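Local coordinates for sulfur oxidation protein soxB (Thermus thermophilus, PDB 2WDD) that probably hydrolyses the sulfur-sulfur bond of cysteine S-thiosulfonate in the sulfur oxidation pathway, at a site with two manganese ions, as a member of the 5'-nucleotidase family, at residues E146-M160 and R172-L185. Numbering follows the deposited sequence.
Sequences EAVVRWQNLVGVDHM and RVEELLGLFRGEFL
N153 clasps the end of helix 172-179 with its side-chain amide. ND2 donates to L179 O, and OD1 accepts from R181 N, both at 2.9 Å. The two bonds fix the amide's rotation where the chain leaves the helix. Helix 170-179 is the crossover of a beta-alpha-beta unit between parallel strands 159-160 and 183-184; helix 146-155, just before it, packs alongside. Helices 146-155 and 172-179 run 25° from parallel, and L179 fits as a knob among E146, V149, R150 and N153. Its CD2 lies over the R150 guanidinium. That group grips E146 OE2 side-on through NE and NH2.

The F180 ring meets helix 146-155 and strand 159-160. Its CG is anti to the backbone N (chi1 -177°), which carries the ring inward. M160 SD lies over one face, 4.2 Å from the centroid, a Met-aromatic contact. G182 N is above the opposite face, and V149 CG1 and V157 CG1 meet the edge. Q152 OE1 approaches obliquely, 3.5 Å from F180 CD1. Q152 is held by D129 and W134. The side chain of M160 lies about 8 Å from that of the manganese ligand D132.

At the sheet edge, E183 N donates to D158 O. H159 NE2 bonds to H205, while L185 CD1 packs over the imidazole face. H159 ND1 donates to E183 O at 2.9 Å, with the acceptor 3° out of the ring plane.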
loop_
_atom_site.group_PDB
_atom_site.type_symbol
_atom_site.label_atom_id
_atom_site.label_comp_id
_atom_site.label_asym_id
_atom_site.label_seq_id
_atom_site.Cartn_x
_atom_site.Cartn_y
_atom_site.Cartn_z
ATOM N N GLU A 146 9.623 -16.387 -0.380
ATOM C CA GLU A 146 10.155 -17.166 0.734
ATOM C C GLU A 146 10.959 -16.402 1.780
ATOM O O GLU A 146 10.789 -16.622 2.983
ATOM C CB GLU A 146 10.934 -18.383 0.237
ATOM C CG GLU A 146 11.496 -19.223 1.385
ATOM C CD GLU A 146 12.287 -20.429 0.906
ATOM O OE1 GLU A 146 12.245 -20.740 -0.301
ATOM O OE2 GLU A 146 12.958 -21.062 1.745
ATOM N N ALA A 147 11.848 -15.522 1.333
ATOM C CA ALA A 147 12.689 -14.771 2.256
ATOM C C ALA A 147 11.865 -13.864 3.182
ATOM O O ALA A 147 12.221 -13.645 4.340
ATOM C CB ALA A 147 13.734 -13.968 1.496
ATOM N N VAL A 148 10.770 -13.319 2.661
ATOM C CA VAL A 148 9.916 -12.475 3.488
ATOM C C VAL A 148 9.257 -13.293 4.602
ATOM O O VAL A 148 9.154 -12.825 5.739
ATOM C CB VAL A 148 8.854 -11.751 2.651
ATOM C CG1 VAL A 148 8.050 -10.788 3.540
ATOM C CG2 VAL A 148 9.494 -11.028 1.480
ATOM N N VAL A 149 8.796 -14.498 4.270
ATOM C CA VAL A 149 8.158 -15.376 5.256
ATOM C C VAL A 149 9.184 -15.758 6.314
ATOM O O VAL A 149 8.888 -15.762 7.513
ATOM C CB VAL A 149 7.559 -16.637 4.598
ATOM C CG1 VAL A 149 6.985 -17.565 5.672
ATOM C CG2 VAL A 149 6.488 -16.260 3.573
ATOM N N ARG A 150 10.394 -16.076 5.877
ATOM C CA ARG A 150 11.440 -16.427 6.833
ATOM C C ARG A 150 11.710 -15.263 7.772
ATOM O O ARG A 150 11.958 -15.462 8.959
ATOM C CB ARG A 150 12.719 -16.892 6.130
ATOM C CG ARG A 150 12.545 -18.242 5.444
ATOM C CD ARG A 150 13.859 -18.873 4.998
ATOM N NE ARG A 150 13.629 -20.171 4.358
ATOM C CZ ARG A 150 13.407 -21.307 5.017
ATOM N NH1 ARG A 150 13.418 -21.325 6.342
ATOM N NH2 ARG A 150 13.180 -22.432 4.350
ATOM N N TRP A 151 11.606 -14.041 7.256
ATOM C CA TRP A 151 11.774 -12.879 8.112
ATOM C C TRP A 151 10.619 -12.771 9.115
ATOM O O TRP A 151 10.839 -12.524 10.307
ATOM C CB TRP A 151 11.915 -11.588 7.303
ATOM C CG TRP A 151 11.690 -10.415 8.181
ATOM C CD1 TRP A 151 12.526 -9.963 9.168
ATOM C CD2 TRP A 151 10.489 -9.645 8.290
ATOM N NE1 TRP A 151 11.939 -8.925 9.841
ATOM C CE2 TRP A 151 10.678 -8.724 9.339
ATOM C CE3 TRP A 151 9.271 -9.643 7.602
ATOM C CZ2 TRP A 151 9.704 -7.788 9.697
ATOM C CZ3 TRP A 151 8.305 -8.718 7.963
ATOM C CH2 TRP A 151 8.525 -7.811 9.008
ATOM N N GLN A 152 9.385 -12.983 8.657
ATOM C CA GLN A 152 8.249 -12.923 9.577
ATOM C C GLN A 152 8.486 -13.897 10.730
ATOM O O GLN A 152 8.172 -13.607 11.888
ATOM C CB GLN A 152 6.946 -13.293 8.870
ATOM C CG GLN A 152 6.355 -12.219 7.965
ATOM C CD GLN A 152 5.145 -12.748 7.216
ATOM O OE1 GLN A 152 5.223 -13.784 6.559
ATOM N NE2 GLN A 152 4.009 -12.077 7.356
ATOM N N ASN A 153 9.067 -15.048 10.402
ATOM C CA ASN A 153 9.344 -16.070 11.406
ATOM C C ASN A 153 10.425 -15.635 12.398
ATOM O O ASN A 153 10.366 -15.993 13.578
ATOM C CB ASN A 153 9.732 -17.382 10.726
ATOM C CG ASN A 153 8.542 -18.088 10.108
ATOM O OD1 ASN A 153 7.393 -17.710 10.342
ATOM N ND2 ASN A 153 8.811 -19.114 9.307
ATOM N N LEU A 154 11.410 -14.872 11.930
ATOM C CA LEU A 154 12.452 -14.374 12.818
ATOM C C LEU A 154 11.857 -13.361 13.803
ATOM O O LEU A 154 12.160 -13.386 14.995
ATOM C CB LEU A 154 13.588 -13.723 12.029
ATOM C CG LEU A 154 14.496 -14.660 11.238
ATOM C CD1 LEU A 154 15.441 -13.863 10.347
ATOM C CD2 LEU A 154 15.277 -15.553 12.203
ATOM N N VAL A 155 11.004 -12.463 13.312
ATOM C CA VAL A 155 10.395 -11.494 14.216
ATOM C C VAL A 155 9.354 -12.155 15.123
ATOM O O VAL A 155 9.291 -11.863 16.318
ATOM C CB VAL A 155 9.835 -10.259 13.478
ATOM C CG1 VAL A 155 9.091 -10.666 12.227
ATOM C CG2 VAL A 155 8.931 -9.449 14.406
ATOM N N GLY A 156 8.579 -13.083 14.566
ATOM C CA GLY A 156 7.535 -13.787 15.290
ATOM C C GLY A 156 6.180 -13.118 15.104
ATOM O O GLY A 156 5.657 -12.491 16.019
ATOM N N VAL A 157 5.622 -13.226 13.903
ATOM C CA VAL A 157 4.331 -12.617 13.595
ATOM C C VAL A 157 3.217 -13.566 14.021
ATOM O O VAL A 157 3.216 -14.734 13.630
ATOM C CB VAL A 157 4.229 -12.312 12.088
ATOM C CG1 VAL A 157 2.818 -11.844 11.720
ATOM C CG2 VAL A 157 5.284 -11.288 11.676
ATOM N N ASP A 158 2.273 -13.089 14.827
ATOM C CA ASP A 158 1.200 -13.957 15.308
ATOM C C ASP A 158 0.104 -14.215 14.284
ATOM O O ASP A 158 -0.426 -15.324 14.196
ATOM C CB ASP A 158 0.582 -13.380 16.569
ATOM C CG ASP A 158 1.544 -13.377 17.725
ATOM O OD1 ASP A 158 2.003 -14.470 18.124
ATOM O OD2 ASP A 158 1.906 -12.284 18.188
ATOM N N HIS A 159 -0.272 -13.181 13.539
ATOM C CA HIS A 159 -1.310 -13.319 12.525
ATOM C C HIS A 159 -1.008 -12.438 11.331
ATOM O O HIS A 159 -0.329 -11.418 11.456
ATOM C CB HIS A 159 -2.667 -12.865 13.060
ATOM C CG HIS A 159 -3.198 -13.708 14.175
ATOM N ND1 HIS A 159 -3.488 -15.048 14.018
ATOM C CD2 HIS A 159 -3.541 -13.392 15.447
ATOM C CE1 HIS A 159 -3.963 -15.527 15.157
ATOM N NE2 HIS A 159 -4.014 -14.542 16.035
ATOM N N MET A 160 -1.563 -12.814 10.181
ATOM C CA MET A 160 -1.502 -11.971 8.999
ATOM C C MET A 160 -2.755 -12.222 8.178
ATOM O O MET A 160 -3.447 -13.246 8.349
ATOM C CB MET A 160 -0.253 -12.221 8.153
ATOM C CG MET A 160 -0.403 -13.320 7.111
ATOM S SD MET A 160 1.119 -13.504 6.070
ATOM C CE MET A 160 0.860 -12.185 4.843
ATOM N N ARG A 172 1.868 -21.501 -4.580
ATOM C CA ARG A 172 2.979 -20.949 -3.811
ATOM C C ARG A 172 2.510 -20.405 -2.470
ATOM O O ARG A 172 3.222 -20.509 -1.473
ATOM C CB ARG A 172 3.690 -19.849 -4.593
ATOM C CG ARG A 172 4.891 -19.248 -3.884
ATOM C CD ARG A 172 5.944 -20.292 -3.507
ATOM N NE ARG A 172 7.231 -19.683 -3.192
ATOM C CZ ARG A 172 8.327 -20.370 -2.882
ATOM N NH1 ARG A 172 8.290 -21.697 -2.821
ATOM N NH2 ARG A 172 9.464 -19.736 -2.655
ATOM N N VAL A 173 1.329 -19.792 -2.447
ATOM C CA VAL A 173 0.810 -19.258 -1.191
ATOM C C VAL A 173 0.641 -20.396 -0.190
ATOM O O VAL A 173 1.038 -20.285 0.969
ATOM C CB VAL A 173 -0.492 -18.461 -1.389
ATOM C CG1 VAL A 173 -1.137 -18.153 -0.030
ATOM C CG2 VAL A 173 -0.214 -17.163 -2.172
ATOM N N GLU A 174 0.085 -21.512 -0.645
ATOM C CA GLU A 174 -0.089 -22.653 0.260
ATOM C C GLU A 174 1.250 -23.201 0.760
ATOM O O GLU A 174 1.392 -23.546 1.937
ATOM C CB GLU A 174 -1.016 -23.698 -0.353
ATOM C CG GLU A 174 -2.356 -23.074 -0.745
ATOM C CD GLU A 174 -3.501 -24.062 -0.836
ATOM O OE1 GLU A 174 -4.459 -23.776 -1.587
ATOM O OE2 GLU A 174 -3.469 -25.094 -0.132
ATOM N N GLU A 175 2.254 -23.225 -0.111
ATOM C CA GLU A 175 3.591 -23.663 0.270
ATOM C C GLU A 175 4.136 -22.727 1.343
ATOM O O GLU A 175 4.691 -23.161 2.360
ATOM C CB GLU A 175 4.528 -23.614 -0.941
ATOM C CG GLU A 175 4.647 -24.917 -1.705
ATOM C CD GLU A 175 5.715 -24.863 -2.779
ATOM O OE1 GLU A 175 5.891 -23.790 -3.397
ATOM O OE2 GLU A 175 6.383 -25.894 -3.000
ATOM N N LEU A 176 3.990 -21.426 1.102
ATOM C CA LEU A 176 4.497 -20.439 2.035
ATOM C C LEU A 176 3.764 -20.435 3.370
ATOM O O LEU A 176 4.366 -20.172 4.405
ATOM C CB LEU A 176 4.512 -19.049 1.397
ATOM C CG LEU A 176 5.545 -18.905 0.275
ATOM C CD1 LEU A 176 5.466 -17.505 -0.344
ATOM C CD2 LEU A 176 6.937 -19.183 0.829
ATOM N N LEU A 177 2.478 -20.761 3.346
ATOM C CA LEU A 177 1.704 -20.824 4.585
ATOM C C LEU A 177 2.204 -21.996 5.425
ATOM O O LEU A 177 2.084 -21.989 6.650
ATOM C CB LEU A 177 0.211 -20.929 4.284
ATOM C CG LEU A 177 -0.436 -19.593 3.894
ATOM C CD1 LEU A 177 -1.917 -19.747 3.556
ATOM C CD2 LEU A 177 -0.239 -18.552 4.983
ATOM N N GLY A 178 2.794 -22.992 4.767
ATOM C CA GLY A 178 3.356 -24.115 5.496
ATOM C C GLY A 178 4.573 -23.652 6.275
ATOM O O GLY A 178 4.837 -24.121 7.387
ATOM N N LEU A 179 5.325 -22.726 5.688
ATOM C CA LEU A 179 6.521 -22.193 6.316
ATOM C C LEU A 179 6.199 -21.147 7.391
ATOM O O LEU A 179 6.855 -21.089 8.419
ATOM C CB LEU A 179 7.464 -21.603 5.257
ATOM C CG LEU A 179 8.752 -20.927 5.740
ATOM C CD1 LEU A 179 9.692 -21.962 6.387
ATOM C CD2 LEU A 179 9.444 -20.230 4.570
ATOM N N PHE A 180 5.206 -20.306 7.120
ATOM C CA PHE A 180 4.760 -19.260 8.047
ATOM C C PHE A 180 4.370 -19.842 9.414
ATOM O O PHE A 180 3.469 -20.667 9.504
ATOM C CB PHE A 180 3.571 -18.537 7.401
ATOM C CG PHE A 180 3.038 -17.373 8.199
ATOM C CD1 PHE A 180 3.867 -16.337 8.582
ATOM C CD2 PHE A 180 1.690 -17.317 8.544
ATOM C CE1 PHE A 180 3.363 -15.256 9.298
ATOM C CE2 PHE A 180 1.183 -16.247 9.260
ATOM C CZ PHE A 180 2.015 -15.216 9.632
ATOM N N ARG A 181 5.043 -19.397 10.476
ATOM C CA ARG A 181 4.773 -19.925 11.816
ATOM C C ARG A 181 3.609 -19.243 12.525
ATOM O O ARG A 181 3.094 -19.746 13.520
ATOM C CB ARG A 181 6.036 -19.918 12.672
ATOM C CG ARG A 181 7.097 -20.903 12.180
ATOM C CD ARG A 181 8.435 -20.685 12.867
ATOM N NE ARG A 181 8.307 -20.698 14.322
ATOM C CZ ARG A 181 8.295 -21.803 15.058
ATOM N NH1 ARG A 181 8.409 -22.989 14.475
ATOM N NH2 ARG A 181 8.170 -21.723 16.377
ATOM N N GLY A 182 3.175 -18.106 12.000
ATOM C CA GLY A 182 2.032 -17.423 12.565
ATOM C C GLY A 182 0.784 -18.130 12.081
ATOM O O GLY A 182 0.867 -19.155 11.383
ATOM N N GLU A 183 -0.375 -17.597 12.452
ATOM C CA GLU A 183 -1.649 -18.156 12.035
ATOM C C GLU A 183 -2.357 -17.221 11.058
ATOM O O GLU A 183 -2.752 -16.115 11.419
ATOM C CB GLU A 183 -2.564 -18.457 13.228
ATOM C CG GLU A 183 -3.898 -19.005 12.762
ATOM C CD GLU A 183 -4.822 -19.398 13.884
ATOM O OE1 GLU A 183 -5.801 -20.105 13.594
ATOM O OE2 GLU A 183 -4.588 -18.986 15.036
ATOM N N PHE A 184 -2.529 -17.687 9.826
ATOM C CA PHE A 184 -3.200 -16.912 8.786
ATOM C C PHE A 184 -4.705 -16.904 9.044
ATOM O O PHE A 184 -5.298 -17.953 9.302
ATOM C CB PHE A 184 -2.912 -17.536 7.407
ATOM C CG PHE A 184 -3.441 -16.728 6.250
ATOM C CD1 PHE A 184 -2.651 -15.761 5.656
ATOM C CD2 PHE A 184 -4.729 -16.916 5.776
ATOM C CE1 PHE A 184 -3.131 -14.987 4.614
ATOM C CE2 PHE A 184 -5.222 -16.147 4.732
ATOM C CZ PHE A 184 -4.419 -15.178 4.150
ATOM N N LEU A 185 -5.315 -15.723 8.991
ATOM C CA LEU A 185 -6.751 -15.586 9.222
ATOM C C LEU A 185 -7.442 -14.950 8.022
ATOM O O LEU A 185 -6.881 -14.061 7.383
ATOM C CB LEU A 185 -7.010 -14.685 10.440
ATOM C CG LEU A 185 -6.418 -15.107 11.778
ATOM C CD1 LEU A 185 -6.657 -14.024 12.829
ATOM C CD2 LEU A 185 -7.023 -16.440 12.227
HETATM O O HOH W 1 10.946 -22.952 -2.214
HETATM O O HOH W 2 8.307 -17.610 14.606
#